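Local coordinates for protein putative fimbrium tip subunit Fim1C (Bacteroides ovatus, PDB 4EPS) that probably forms part of the tip of fimbriae, the filaments on the cell surface that mediate adhesion and biofilm formation, at residues 198-202 and 203-207; 210-213 and 214-217; 377-380 and 381-384; 440-443 and 444-448. One frame throughout, in Å; residues are numbered along the deposited sequence.

Contact 1: 198-202 and 203-207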
ATOM      1  N   LEU A 198     -24.832  31.779 -12.509  1.00 27.76           N
ATOM      2  CA  LEU A 198     -25.899  32.297 -11.676  1.00 29.23           C
ATOM      3  C   LEU A 198     -27.278  31.897 -12.233  1.00 33.73           C
ATOM      4  O   LEU A 198     -27.583  32.214 -13.389  1.00 33.83           O
ATOM      5  CB  LEU A 198     -25.806  33.835 -11.572  1.00 30.54           C
ATOM      6  CG  LEU A 198     -26.538  34.500 -10.403  1.00 34.98           C
ATOM      7  CD1 LEU A 198     -25.896  34.136  -9.085  1.00 35.59           C
ATOM      8  CD2 LEU A 198     -26.508  35.998 -10.555  1.00 37.63           C
ATOM      9  N   ASP A 199     -28.091  31.210 -11.385  1.00 32.08           N
ATOM     10  CA  ASP A 199     -29.476  30.758 -11.588  0.50 33.54           C
ATOM     11  C   ASP A 199     -29.677  29.730 -12.715  1.00 39.12           C
ATOM     12  O   ASP A 199     -30.444  28.790 -12.510  1.00 40.22           O
ATOM     13  CB  ASP A 199     -30.424  31.944 -11.787  0.50 36.09           C
ATOM     14  CG  ASP A 199     -30.566  32.793 -10.537  0.50 50.04           C
ATOM     15  OD1 ASP A 199     -31.125  32.291  -9.535  0.50 51.22           O
ATOM     16  OD2 ASP A 199     -30.132  33.963 -10.564  0.50 58.20           O
ATOM     17  N   ASN A 200     -29.055  29.903 -13.894  1.00 36.86           N
ATOM     18  CA  ASN A 200     -29.205  28.946 -14.998  1.00 38.26           C
ATOM     19  C   ASN A 200     -27.943  28.934 -15.848  1.00 43.54           C
ATOM     20  O   ASN A 200     -27.197  29.909 -15.850  1.00 41.72           O
ATOM     21  CB  ASN A 200     -30.455  29.249 -15.853  1.00 40.89           C
ATOM     22  CG  ASN A 200     -30.627  30.705 -16.210  1.00 73.83           C
ATOM     23  OD1 ASN A 200     -29.983  31.214 -17.133  1.00 70.97           O
ATOM     24  ND2 ASN A 200     -31.494  31.412 -15.481  1.00 68.19           N
ATOM     25  N   VAL A 201     -27.705  27.828 -16.560  1.00 43.85           N
ATOM     26  CA  VAL A 201     -26.503  27.644 -17.368  1.00 45.17           C
ATOM     27  C   VAL A 201     -26.703  28.290 -18.746  1.00 54.64           C
ATOM     28  O   VAL A 201     -27.584  27.894 -19.509  1.00 54.11           O
ATOM     29  CB  VAL A 201     -26.081  26.160 -17.452  1.00 48.35           C
ATOM     30  CG1 VAL A 201     -24.786  25.997 -18.245  1.00 47.36           C
ATOM     31  CG2 VAL A 201     -25.921  25.572 -16.051  1.00 47.87           C
ATOM     32  N   GLU A 202     -25.877  29.322 -19.010  1.00 55.32           N
ATOM     33  CA  GLU A 202     -25.779  30.183 -20.201  1.00 57.60           C
ATOM     34  C   GLU A 202     -24.410  30.838 -20.212  1.00 63.92           C
ATOM     35  O   GLU A 202     -23.849  31.041 -19.137  1.00 62.94           O
ATOM     36  CB  GLU A 202     -26.852  31.293 -20.165  1.00 59.82           C
ATOM     37  CG  GLU A 202     -28.250  30.901 -20.602  1.00 73.11           C
ATOM     38  CD  GLU A 202     -29.331  31.896 -20.221  1.00 98.90           C
ATOM     39  OE1 GLU A 202     -29.020  33.100 -20.060  1.00 88.73           O
ATOM     40  OE2 GLU A 202     -30.499  31.467 -20.081  1.00 99.11           O
ATOM     41  N   GLU A 203     -23.900  31.252 -21.395  1.00 62.93           N
ATOM     42  CA  GLU A 203     -22.596  31.933 -21.498  1.00 62.75           C
ATOM     43  C   GLU A 203     -22.614  33.276 -20.738  1.00 64.49           C
ATOM     44  O   GLU A 203     -21.632  33.609 -20.067  1.00 63.77           O
ATOM     45  CB  GLU A 203     -22.202  32.152 -22.970  1.00 65.01           C
ATOM     46  CG  GLU A 203     -20.706  32.346 -23.179  1.00 78.87           C
ATOM     47  CD  GLU A 203     -20.261  32.804 -24.558  1.00107.63           C
ATOM     48  OE1 GLU A 203     -20.923  32.449 -25.561  1.00104.58           O
ATOM     49  OE2 GLU A 203     -19.218  33.494 -24.635  1.00104.73           O
ATOM     50  N   GLY A 204     -23.747  33.988 -20.813  1.00 59.06           N
ATOM     51  CA  GLY A 204     -23.954  35.274 -20.154  1.00 57.21           C
ATOM     52  C   GLY A 204     -24.219  35.237 -18.658  1.00 56.92           C
ATOM     53  O   GLY A 204     -24.261  36.299 -18.031  1.00 56.90           O
ATOM     54  N   THR A 205     -24.407  34.031 -18.056  1.00 48.78           N
ATOM     55  CA  THR A 205     -24.683  33.922 -16.606  1.00 45.29           C
ATOM     56  C   THR A 205     -23.452  33.406 -15.827  1.00 43.63           C
ATOM     57  O   THR A 205     -23.527  33.245 -14.604  1.00 40.44           O
ATOM     58  CB  THR A 205     -25.896  33.017 -16.356  1.00 47.37           C
ATOM     59  OG1 THR A 205     -25.649  31.746 -16.961  1.00 43.96           O
ATOM     60  CG2 THR A 205     -27.200  33.621 -16.885  1.00 46.41           C
ATOM     61  N   LYS A 206     -22.330  33.169 -16.542  1.00 38.05           N
ATOM     62  CA  LYS A 206     -21.075  32.667 -15.992  1.00 37.46           C
ATOM     63  C   LYS A 206     -20.518  33.645 -14.973  1.00 40.29           C
ATOM     64  O   LYS A 206     -20.460  34.859 -15.217  1.00 40.18           O
ATOM     65  CB  LYS A 206     -20.052  32.397 -17.102  1.00 40.60           C
ATOM     66  CG  LYS A 206     -19.025  31.331 -16.725  1.00 54.45           C
ATOM     67  CD  LYS A 206     -17.979  31.134 -17.827  1.00 62.97           C
ATOM     68  CE  LYS A 206     -16.988  30.035 -17.510  1.00 76.01           C
ATOM     69  NZ  LYS A 206     -16.050  30.403 -16.407  1.00 84.38           N
ATOM     70  N   ILE A 207     -20.131  33.112 -13.810  1.00 34.24           N
ATOM     71  CA  ILE A 207     -19.604  33.963 -12.753  0.50 33.06           C
ATOM     72  C   ILE A 207     -18.118  33.616 -12.502  1.00 35.37           C
ATOM     73  O   ILE A 207     -17.658  32.522 -12.869  1.00 33.85           O
ATOM     74  CB  ILE A 207     -20.523  33.925 -11.502  0.50 36.12           C
ATOM     75  CG1 ILE A 207     -20.632  32.537 -10.865  0.50 35.16           C
ATOM     76  CG2 ILE A 207     -21.926  34.463 -11.874  0.50 38.21           C
ATOM     77  CD1 ILE A 207     -21.700  32.415  -9.724  0.50 32.53           C
TER
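Leu198 N donates to Thr205 O at 2.9 Å in a nearly straight bond (170°), closing the ring of backbone that runs through 199-204. Within that ring the chain turns sharply: Thr205 N gives its proton to Glu202 O at 3.2 Å, well above the plane of that carbonyl, with Glu203 and Gly204 as the two corners of a beta turn. Thr205 fills the loop from inside. Its chi1 of 56° sets OG1 between the backbone N and the carbonyl carbon, aiming it at the far wall, where it lies 2.6 Å from Asn200 O and 2.9 Å from Glu202 O; its one proton could serve either acceptor. The methyl CG2 departs in another direction and rests 3.7 Å from Glu202 OE1. A valine in place of Thr205 would probably cost Asn200 O this partner and leave Glu202 O only the backbone N-H of the two donors, breaking the hydroxyl link across the loop. Beyond the polar ring, Leu198 CB packs on Ile207 CG2 at 3.9 Å, starting the apolar layer that Ile207 continues onto Ile230 and Leu220. Outside the turn, Asp199 OD2 bonds Asn228 ND2, and the backbone of Asp199 pairs with Gln229. Leu198 and Thr205 thus close a beta hairpin between the antiparallel strands 195-198 and 206-212, its long loop folded round a threonine and ending in a tight turn.

Contact 2: 210-213 and 214-217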
ATOM      1  N   TYR A 210     -13.345  33.950  -6.674  1.00 24.44           N
ATOM      2  CA  TYR A 210     -11.932  33.972  -6.340  1.00 25.27           C
ATOM      3  C   TYR A 210     -11.481  32.557  -6.045  1.00 27.15           C
ATOM      4  O   TYR A 210     -12.112  31.879  -5.234  1.00 24.40           O
ATOM      5  CB  TYR A 210     -11.663  34.902  -5.143  1.00 27.07           C
ATOM      6  CG  TYR A 210     -10.206  34.892  -4.733  1.00 29.63           C
ATOM      7  CD1 TYR A 210      -9.245  35.544  -5.499  1.00 32.20           C
ATOM      8  CD2 TYR A 210      -9.777  34.160  -3.633  1.00 30.46           C
ATOM      9  CE1 TYR A 210      -7.891  35.459  -5.185  1.00 34.56           C
ATOM     10  CE2 TYR A 210      -8.423  34.081  -3.299  1.00 32.61           C
ATOM     11  CZ  TYR A 210      -7.484  34.744  -4.072  1.00 42.61           C
ATOM     12  OH  TYR A 210      -6.149  34.687  -3.749  1.00 46.47           O
ATOM     13  N   TYR A 211     -10.394  32.094  -6.699  1.00 23.53           N
ATOM     14  CA  TYR A 211      -9.893  30.752  -6.416  1.00 23.12           C
ATOM     15  C   TYR A 211      -8.716  30.839  -5.447  1.00 29.03           C
ATOM     16  O   TYR A 211      -7.695  31.464  -5.754  1.00 29.16           O
ATOM     17  CB  TYR A 211      -9.479  30.000  -7.700  1.00 24.54           C
ATOM     18  CG  TYR A 211      -8.889  28.635  -7.415  1.00 25.51           C
ATOM     19  CD1 TYR A 211      -9.651  27.634  -6.807  1.00 25.24           C
ATOM     20  CD2 TYR A 211      -7.552  28.358  -7.704  1.00 27.49           C
ATOM     21  CE1 TYR A 211      -9.105  26.382  -6.520  1.00 24.82           C
ATOM     22  CE2 TYR A 211      -6.993  27.111  -7.411  1.00 28.10           C
ATOM     23  CZ  TYR A 211      -7.772  26.126  -6.825  1.00 31.28           C
ATOM     24  OH  TYR A 211      -7.204  24.914  -6.513  1.00 30.40           O
ATOM     25  N   ASP A 212      -8.854  30.205  -4.291  1.00 26.45           N
ATOM     26  CA  ASP A 212      -7.791  30.148  -3.282  1.00 26.82           C
ATOM     27  C   ASP A 212      -6.998  28.903  -3.567  1.00 30.70           C
ATOM     28  O   ASP A 212      -7.437  27.810  -3.224  1.00 30.84           O
ATOM     29  CB  ASP A 212      -8.362  30.148  -1.852  1.00 28.53           C
ATOM     30  CG  ASP A 212      -7.297  30.236  -0.750  1.00 36.78           C
ATOM     31  OD1 ASP A 212      -6.137  29.834  -0.998  1.00 37.40           O
ATOM     32  OD2 ASP A 212      -7.627  30.685   0.348  1.00 40.90           O
ATOM     33  N   ALA A 213      -5.848  29.055  -4.220  1.00 30.28           N
ATOM     34  CA  ALA A 213      -5.025  27.909  -4.623  1.00 32.08           C
ATOM     35  C   ALA A 213      -4.414  27.155  -3.437  1.00 38.68           C
ATOM     36  O   ALA A 213      -4.228  25.936  -3.537  1.00 38.91           O
ATOM     37  CB  ALA A 213      -3.935  28.357  -5.590  1.00 33.09           C
ATOM     38  N   LYS A 214      -4.128  27.865  -2.326  1.00 37.37           N
ATOM     39  CA  LYS A 214      -3.552  27.277  -1.110  0.50 37.85           C
ATOM     40  C   LYS A 214      -4.557  26.336  -0.427  1.00 41.56           C
ATOM     41  O   LYS A 214      -4.192  25.225  -0.042  1.00 41.15           O
ATOM     42  CB  LYS A 214      -3.103  28.382  -0.132  0.50 41.60           C
ATOM     43  CG  LYS A 214      -2.259  27.882   1.043  0.50 57.93           C
ATOM     44  CD  LYS A 214      -1.936  29.008   2.013  0.50 69.71           C
ATOM     45  CE  LYS A 214      -1.125  28.528   3.190  0.50 81.44           C
ATOM     46  NZ  LYS A 214      -0.830  29.635   4.139  0.50 89.83           N
ATOM     47  N   LYS A 215      -5.828  26.774  -0.281  1.00 37.66           N
ATOM     48  CA  LYS A 215      -6.870  25.959   0.364  1.00 36.13           C
ATOM     49  C   LYS A 215      -7.649  25.093  -0.637  1.00 36.70           C
ATOM     50  O   LYS A 215      -8.409  24.223  -0.204  1.00 37.18           O
ATOM     51  CB  LYS A 215      -7.869  26.854   1.121  1.00 38.08           C
ATOM     52  CG  LYS A 215      -7.288  27.571   2.332  1.00 45.80           C
ATOM     53  CD  LYS A 215      -8.338  28.419   3.060  1.00 54.09           C
ATOM     54  CE  LYS A 215      -9.180  27.619   4.023  1.00 66.85           C
ATOM     55  NZ  LYS A 215     -10.465  28.297   4.333  1.00 76.94           N
ATOM     56  N   ASP A 216      -7.488  25.342  -1.966  1.00 29.76           N
ATOM     57  CA  ASP A 216      -8.213  24.670  -3.060  1.00 26.51           C
ATOM     58  C   ASP A 216      -9.740  24.864  -2.873  1.00 26.33           C
ATOM     59  O   ASP A 216     -10.507  23.892  -2.769  1.00 25.37           O
ATOM     60  CB  ASP A 216      -7.858  23.169  -3.203  1.00 27.50           C
ATOM     61  CG  ASP A 216      -8.590  22.493  -4.354  1.00 31.16           C
ATOM     62  OD1 ASP A 216      -8.853  23.174  -5.380  1.00 31.65           O
ATOM     63  OD2 ASP A 216      -8.976  21.314  -4.204  1.00 36.37           O
ATOM     64  N   GLU A 217     -10.175  26.124  -2.842  1.00 22.44           N
ATOM     65  CA  GLU A 217     -11.601  26.393  -2.673  1.00 22.28           C
ATOM     66  C   GLU A 217     -11.918  27.698  -3.381  1.00 25.17           C
ATOM     67  O   GLU A 217     -11.006  28.517  -3.619  1.00 24.00           O
ATOM     68  CB  GLU A 217     -12.012  26.408  -1.166  1.00 24.78           C
ATOM     69  CG  GLU A 217     -11.491  27.581  -0.374  1.00 34.23           C
ATOM     70  CD  GLU A 217     -11.764  27.581   1.119  1.00 47.56           C
ATOM     71  OE1 GLU A 217     -12.149  26.530   1.678  1.00 39.59           O
ATOM     72  OE2 GLU A 217     -11.562  28.650   1.736  1.00 41.10           O
TER
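A G1 beta bulge shapes this hairpin end, where strand 206-212 turns into strand 217-222 and Asp216 and Glu217 both face Asp212. Asp212 and Glu217 form an antiparallel hydrogen-bonded pair: Asp212 N reaches Glu217 O at 2.8 Å, Glu217 N returns to Asp212 O at 3.2 Å, and Asp216 N adds a weak bond to the same Asp212 O. Asp216 takes the bulge position with positive phi (58°). With CG anti to the backbone N (chi1 177°), Tyr211 extends its ring toward the bulge, where OH donates to Asp216 OD1 at 2.7 Å on the anti side of the carboxylate; that oxygen lies at the ring edge, in plane, the ring and carboxylate planes being 77° apart. A phenylalanine in place of Tyr211 would probably leave Asp216 OD1 without this donor and its carboxylate freer to turn. On the other face, Asp212 folds back over the turn, OD1 taking Lys215 N at 3.2 Å from above its carboxylate plane and Lys214 N weakly. Asp212 OD2 forms a salt bridge with Arg219, and the methylenes of Lys215 pass it at a slant, CD at 3.6 Å. Lys215 NZ binds Glu217 OE2 at 2.8 Å. Glu217, buried, also pairs with Arg219 and Arg254. With Asp212 OD2 4.6 Å from Glu217 OE2, Arg219 between both carboxylates and Lys215 on one would probably offset their mutual repulsion and favour their charged forms.

Contact 3: 377-380 and 381-384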
ATOM      1  N   ASN A 377      30.378  20.015 -20.916  1.00 41.40           N
ATOM      2  CA  ASN A 377      30.668  19.164 -19.757  1.00 40.64           C
ATOM      3  C   ASN A 377      30.531  17.670 -20.015  1.00 44.40           C
ATOM      4  O   ASN A 377      31.190  16.894 -19.328  1.00 45.90           O
ATOM      5  CB  ASN A 377      29.790  19.568 -18.570  1.00 40.16           C
ATOM      6  CG  ASN A 377      30.067  20.988 -18.130  1.00 48.10           C
ATOM      7  OD1 ASN A 377      31.201  21.444 -18.178  1.00 46.74           O
ATOM      8  ND2 ASN A 377      29.046  21.729 -17.741  1.00 42.34           N
ATOM      9  N   GLU A 378      29.671  17.255 -20.958  1.00 37.25           N
ATOM     10  CA  GLU A 378      29.457  15.832 -21.237  1.00 35.07           C
ATOM     11  C   GLU A 378      29.712  15.535 -22.701  1.00 36.92           C
ATOM     12  O   GLU A 378      29.280  16.300 -23.563  1.00 36.74           O
ATOM     13  CB  GLU A 378      28.034  15.409 -20.850  1.00 35.10           C
ATOM     14  CG  GLU A 378      27.741  15.517 -19.367  1.00 39.44           C
ATOM     15  CD  GLU A 378      26.906  14.355 -18.884  1.00 48.69           C
ATOM     16  OE1 GLU A 378      25.682  14.362 -19.140  1.00 36.58           O
ATOM     17  OE2 GLU A 378      27.483  13.407 -18.311  1.00 37.48           O
ATOM     18  N   ASN A 379      30.350  14.394 -22.985  1.00 33.42           N
ATOM     19  CA  ASN A 379      30.704  13.985 -24.346  1.00 32.72           C
ATOM     20  C   ASN A 379      29.447  13.531 -25.133  1.00 34.98           C
ATOM     21  O   ASN A 379      28.341  13.464 -24.575  1.00 33.07           O
ATOM     22  CB  ASN A 379      31.837  12.905 -24.350  1.00 32.35           C
ATOM     23  CG  ASN A 379      31.477  11.560 -23.760  1.00 46.56           C
ATOM     24  OD1 ASN A 379      30.339  11.084 -23.839  1.00 34.24           O
ATOM     25  ND2 ASN A 379      32.472  10.881 -23.199  1.00 38.70           N
ATOM     26  N   ASN A 380      29.615  13.225 -26.427  1.00 29.17           N
ATOM     27  CA  ASN A 380      28.481  12.892 -27.287  1.00 28.46           C
ATOM     28  C   ASN A 380      27.961  11.437 -27.109  1.00 32.81           C
ATOM     29  O   ASN A 380      27.036  11.034 -27.818  1.00 30.94           O
ATOM     30  CB  ASN A 380      28.830  13.186 -28.743  1.00 29.97           C
ATOM     31  CG  ASN A 380      29.952  12.361 -29.307  1.00 40.13           C
ATOM     32  OD1 ASN A 380      30.177  11.218 -28.920  1.00 37.00           O
ATOM     33  ND2 ASN A 380      30.625  12.899 -30.290  1.00 39.43           N
ATOM     34  N   LYS A 381      28.542  10.664 -26.175  1.00 30.35           N
ATOM     35  CA  LYS A 381      28.047   9.322 -25.847  1.00 29.98           C
ATOM     36  C   LYS A 381      27.115   9.409 -24.620  1.00 31.42           C
ATOM     37  O   LYS A 381      26.098   8.725 -24.567  1.00 32.48           O
ATOM     38  CB  LYS A 381      29.216   8.348 -25.575  1.00 34.64           C
ATOM     39  CG  LYS A 381      30.116   8.108 -26.790  1.00 53.13           C
ATOM     40  CD  LYS A 381      31.328   7.229 -26.467  1.00 69.36           C
ATOM     41  CE  LYS A 381      32.603   8.031 -26.310  1.00 84.75           C
ATOM     42  NZ  LYS A 381      33.815   7.198 -26.540  1.00 96.03           N
ATOM     43  N   ASN A 382      27.440  10.277 -23.660  1.00 27.45           N
ATOM     44  CA  ASN A 382      26.671  10.453 -22.413  1.00 27.23           C
ATOM     45  C   ASN A 382      25.541  11.485 -22.498  1.00 27.58           C
ATOM     46  O   ASN A 382      24.442  11.227 -21.998  1.00 26.82           O
ATOM     47  CB  ASN A 382      27.618  10.861 -21.278  1.00 29.82           C
ATOM     48  CG  ASN A 382      28.561   9.747 -20.908  1.00 49.08           C
ATOM     49  OD1 ASN A 382      28.156   8.594 -20.732  1.00 39.56           O
ATOM     50  ND2 ASN A 382      29.838  10.062 -20.843  1.00 44.89           N
ATOM     51  N   LYS A 383      25.809  12.654 -23.070  1.00 24.75           N
ATOM     52  CA  LYS A 383      24.808  13.741 -23.136  1.00 24.62           C
ATOM     53  C   LYS A 383      23.457  13.273 -23.781  1.00 28.46           C
ATOM     54  O   LYS A 383      22.418  13.548 -23.173  1.00 26.80           O
ATOM     55  CB  LYS A 383      25.375  14.986 -23.847  1.00 27.30           C
ATOM     56  CG  LYS A 383      24.392  16.175 -23.869  1.00 27.36           C
ATOM     57  CD  LYS A 383      24.198  16.851 -22.510  1.00 28.98           C
ATOM     58  CE  LYS A 383      23.155  17.969 -22.556  1.00 26.60           C
ATOM     59  NZ  LYS A 383      23.588  19.131 -23.388  1.00 30.23           N
ATOM     60  N   PRO A 384      23.417  12.514 -24.910  1.00 25.21           N
ATOM     61  CA  PRO A 384      22.104  12.089 -25.463  1.00 24.29           C
ATOM     62  C   PRO A 384      21.356  11.057 -24.626  1.00 27.23           C
ATOM     63  O   PRO A 384      20.206  10.758 -24.947  1.00 26.88           O
ATOM     64  CB  PRO A 384      22.469  11.475 -26.818  1.00 25.72           C
ATOM     65  CG  PRO A 384      23.838  12.028 -27.143  1.00 28.29           C
ATOM     66  CD  PRO A 384      24.515  12.108 -25.815  1.00 25.24           C
TER
HETATM   67  O   HOH W   1      30.935  12.769 -20.659  1.00 40.76           O
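The side-chain amides of Asn379 and Asn382 lie nearly parallel, 15° apart, but are displaced rather than stacked. At the oxygen end of the Asn379 amide, Asn382 N points almost straight down the C=O of OD1 at 3.0 Å. Lys381 N comes to the same oxygen from above one face, also at 3.0 Å, while Asn382 ND2 lies obliquely on the opposite side, badly angled for bonding. Two backbone N-H groups thus grip Asn379 OD1 and hold its amide against rotation. Its chi1 of 66° makes this possible by swinging CG between backbone N and carbonyl carbon, over the turn that follows. A water accepts from both Asn379 N and Asn382 ND2, at 2.9 Å each, and links the second amide to the backbone. Together with the straight bond from Lys383 N to Asn379 O (3.1 Å, 166°), the side-chain bonds make an Asx motif, which turns the loop between helices 354-359 and 389-403 into the 3-10 segment starting at Lys383. Pro384, with no N-H to give, sets CD 3.4 Å from Asn380 O. On the buried side, Glu378 CB packs on Lys383 CB at 4.0 Å, and the carboxylate of Glu378 passes Asn382 CB with OE2. The polar ends diverge into surrounding loops: Glu378 OE1 accepts from Tyr317 OH and salt-bridges Arg386, while Lys383 NZ salt-bridges Asp375 and bonds the carbonyls of Thr371 and Ser369.

Contact 4: 440-443 and 444-448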
ATOM      1  N   LEU A 440      12.342   4.423 -22.745  1.00 22.69           N
ATOM      2  CA  LEU A 440      11.043   3.768 -22.942  1.00 21.76           C
ATOM      3  C   LEU A 440      11.187   2.274 -23.277  1.00 26.28           C
ATOM      4  O   LEU A 440      10.243   1.509 -23.099  1.00 26.91           O
ATOM      5  CB  LEU A 440      10.252   4.441 -24.071  1.00 21.11           C
ATOM      6  CG  LEU A 440       9.814   5.895 -23.790  1.00 24.82           C
ATOM      7  CD1 LEU A 440       9.076   6.461 -24.980  1.00 23.40           C
ATOM      8  CD2 LEU A 440       8.882   5.957 -22.572  1.00 27.18           C
ATOM      9  N   GLN A 441      12.336   1.877 -23.812  1.00 22.77           N
ATOM     10  CA  GLN A 441      12.525   0.479 -24.192  1.00 21.13           C
ATOM     11  C   GLN A 441      13.584  -0.179 -23.312  1.00 24.91           C
ATOM     12  O   GLN A 441      14.557   0.457 -22.905  1.00 24.09           O
ATOM     13  CB  GLN A 441      12.918   0.398 -25.702  1.00 21.84           C
ATOM     14  CG  GLN A 441      13.104  -1.031 -26.296  1.00 21.38           C
ATOM     15  CD  GLN A 441      11.835  -1.875 -26.193  1.00 24.69           C
ATOM     16  OE1 GLN A 441      11.274  -2.059 -25.113  1.00 23.76           O
ATOM     17  NE2 GLN A 441      11.379  -2.432 -27.301  1.00 22.47           N
ATOM     18  N   ASP A 442      13.398  -1.470 -23.009  1.00 23.55           N
ATOM     19  CA  ASP A 442      14.404  -2.232 -22.274  1.00 23.33           C
ATOM     20  C   ASP A 442      14.552  -3.617 -22.931  1.00 28.36           C
ATOM     21  O   ASP A 442      13.867  -3.905 -23.914  1.00 26.48           O
ATOM     22  CB  ASP A 442      14.077  -2.312 -20.762  1.00 24.92           C
ATOM     23  CG  ASP A 442      12.822  -3.090 -20.372  1.00 33.14           C
ATOM     24  OD1 ASP A 442      12.255  -3.799 -21.244  1.00 32.13           O
ATOM     25  OD2 ASP A 442      12.411  -2.994 -19.200  1.00 37.40           O
ATOM     26  N   LYS A 443      15.428  -4.475 -22.373  1.00 29.10           N
ATOM     27  CA  LYS A 443      15.731  -5.806 -22.914  1.00 30.19           C
ATOM     28  C   LYS A 443      14.517  -6.745 -22.908  1.00 34.43           C
ATOM     29  O   LYS A 443      14.499  -7.693 -23.692  1.00 35.66           O
ATOM     30  CB  LYS A 443      16.913  -6.446 -22.138  1.00 34.07           C
ATOM     31  CG  LYS A 443      16.622  -6.764 -20.665  1.00 53.81           C
ATOM     32  CD  LYS A 443      17.894  -7.075 -19.866  1.00 66.20           C
ATOM     33  CE  LYS A 443      17.602  -7.495 -18.442  1.00 78.46           C
ATOM     34  NZ  LYS A 443      16.895  -6.435 -17.670  1.00 87.77           N
ATOM     35  N   ASP A 444      13.513  -6.473 -22.053  1.00 31.56           N
ATOM     36  CA  ASP A 444      12.272  -7.258 -21.967  1.00 31.71           C
ATOM     37  C   ASP A 444      11.122  -6.642 -22.805  1.00 34.88           C
ATOM     38  O   ASP A 444       9.956  -6.955 -22.559  1.00 35.02           O
ATOM     39  CB  ASP A 444      11.837  -7.413 -20.496  1.00 33.50           C
ATOM     40  CG  ASP A 444      12.830  -8.237 -19.683  1.00 41.03           C
ATOM     41  OD1 ASP A 444      13.487  -9.112 -20.267  1.00 42.78           O
ATOM     42  OD2 ASP A 444      13.031  -7.920 -18.498  1.00 50.86           O
ATOM     43  N   ASN A 445      11.449  -5.809 -23.812  1.00 28.79           N
ATOM     44  CA  ASN A 445      10.471  -5.145 -24.696  1.00 26.88           C
ATOM     45  C   ASN A 445       9.340  -4.445 -23.888  1.00 27.26           C
ATOM     46  O   ASN A 445       8.148  -4.640 -24.168  1.00 25.73           O
ATOM     47  CB  ASN A 445       9.885  -6.130 -25.744  1.00 27.81           C
ATOM     48  CG  ASN A 445       9.254  -5.493 -26.961  1.00 39.04           C
ATOM     49  OD1 ASN A 445       9.165  -4.269 -27.107  1.00 32.53           O
ATOM     50  ND2 ASN A 445       8.794  -6.319 -27.882  1.00 32.95           N
ATOM     51  N   SER A 446       9.720  -3.596 -22.923  1.00 24.61           N
ATOM     52  CA  SER A 446       8.743  -2.816 -22.131  1.00 24.96           C
ATOM     53  C   SER A 446       7.895  -1.894 -23.023  1.00 27.58           C
ATOM     54  O   SER A 446       6.730  -1.643 -22.718  1.00 25.85           O
ATOM     55  CB  SER A 446       9.436  -1.993 -21.048  1.00 30.31           C
ATOM     56  OG  SER A 446      10.488  -1.218 -21.599  1.00 39.03           O
ATOM     57  N   LEU A 447       8.449  -1.431 -24.145  1.00 24.40           N
ATOM     58  CA  LEU A 447       7.680  -0.554 -25.031  1.00 24.45           C
ATOM     59  C   LEU A 447       6.407  -1.269 -25.503  1.00 26.33           C
ATOM     60  O   LEU A 447       5.310  -0.719 -25.388  1.00 24.28           O
ATOM     61  CB  LEU A 447       8.562  -0.133 -26.212  1.00 25.00           C
ATOM     62  CG  LEU A 447       8.019   0.937 -27.155  1.00 30.48           C
ATOM     63  CD1 LEU A 447       9.176   1.557 -27.915  1.00 31.13           C
ATOM     64  CD2 LEU A 447       7.052   0.335 -28.198  1.00 33.15           C
ATOM     65  N   GLU A 448       6.535  -2.500 -25.988  1.00 23.26           N
ATOM     66  CA  GLU A 448       5.336  -3.193 -26.455  1.00 23.80           C
ATOM     67  C   GLU A 448       4.522  -3.811 -25.302  1.00 26.94           C
ATOM     68  O   GLU A 448       3.291  -3.695 -25.317  1.00 27.91           O
ATOM     69  CB  GLU A 448       5.713  -4.279 -27.491  1.00 25.40           C
ATOM     70  CG  GLU A 448       6.233  -3.634 -28.775  1.00 33.77           C
ATOM     71  CD  GLU A 448       6.270  -4.498 -30.022  1.00 56.49           C
ATOM     72  OE1 GLU A 448       7.088  -5.448 -30.080  1.00 44.34           O
ATOM     73  OE2 GLU A 448       5.538  -4.163 -30.979  1.00 48.19           O
TER
HETATM   74  O   HOH W   2      14.257  -5.723 -17.153  1.00 74.65           O
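Gln441 and Asp442 press their polar ends onto the start of helix 446-458, while the charged ends of Lys443 and Asp444 are joined by a water. On the tight side, CG anti to the backbone N (chi1 -178°) and a bend at the next bond bring the Gln441 amide over the helix start. Its OE1 accepts Leu447 N at 3.1 Å in a nearly straight bond (172°) and its own neighbour Asp442 N from the opposite face of the amide. Its NE2 gives one proton to Asn445 OD1 at 2.9 Å, in its own amide plane but above that of Asn445, the two planes 65° apart. Asn445 is the N-cap: OD1 also takes a weak bond from Glu448 N, and ND2 returns to the anti lone pair of Glu448 OE1 at 2.9 Å. A carboxylate also serves the helix start: Asp442 OD1 takes Ser446 N at 3.0 Å and, weakly, Asp444 N of the turn. The first N-H groups of the helix are thereby met by side chains. Asn445 N closes a type I turn onto Asp442 O at 3.1 Å, and Ser446 OG sits 3.1 Å from Leu440 O. The corner of the turn is looser, with Lys443 exposed to solvent. Lys443 and Asp444 lie side by side with NZ and OD2 4.2 Å apart, beyond a salt bridge, the water accepting from the lysine and donating to the aspartate; Asp444 also packs on Thr453 of the second subunit. Leu440, Gln441 and Leu447 pack on Tyr485 of strand 479-485, and Gln441 NE2 has a further bond to Ser486 O, seating the turn between helices 434-438 and 446-458 against the three-stranded sheet.

Overall arrangement
From the N terminus, contact 1 closes the loop between strands 195-198 and 206-212, and contact 2 closes the next hairpin, where 206-212 turns into 217-222. The two sit at either end of one strand, their centres about 21 Å apart, inside the fimbrillin-like range. Contact 3 follows far along the chain, between helices 354-359 and 389-403, its centre about 56 Å from that of contact 1. Contact 4 then links helices 434-438 and 446-458, about 23 Å from contact 3, centre to centre. All four run in series; none nests or crosses. The first pair shapes neighbouring strand turns, the second pair loops leading into helical segments.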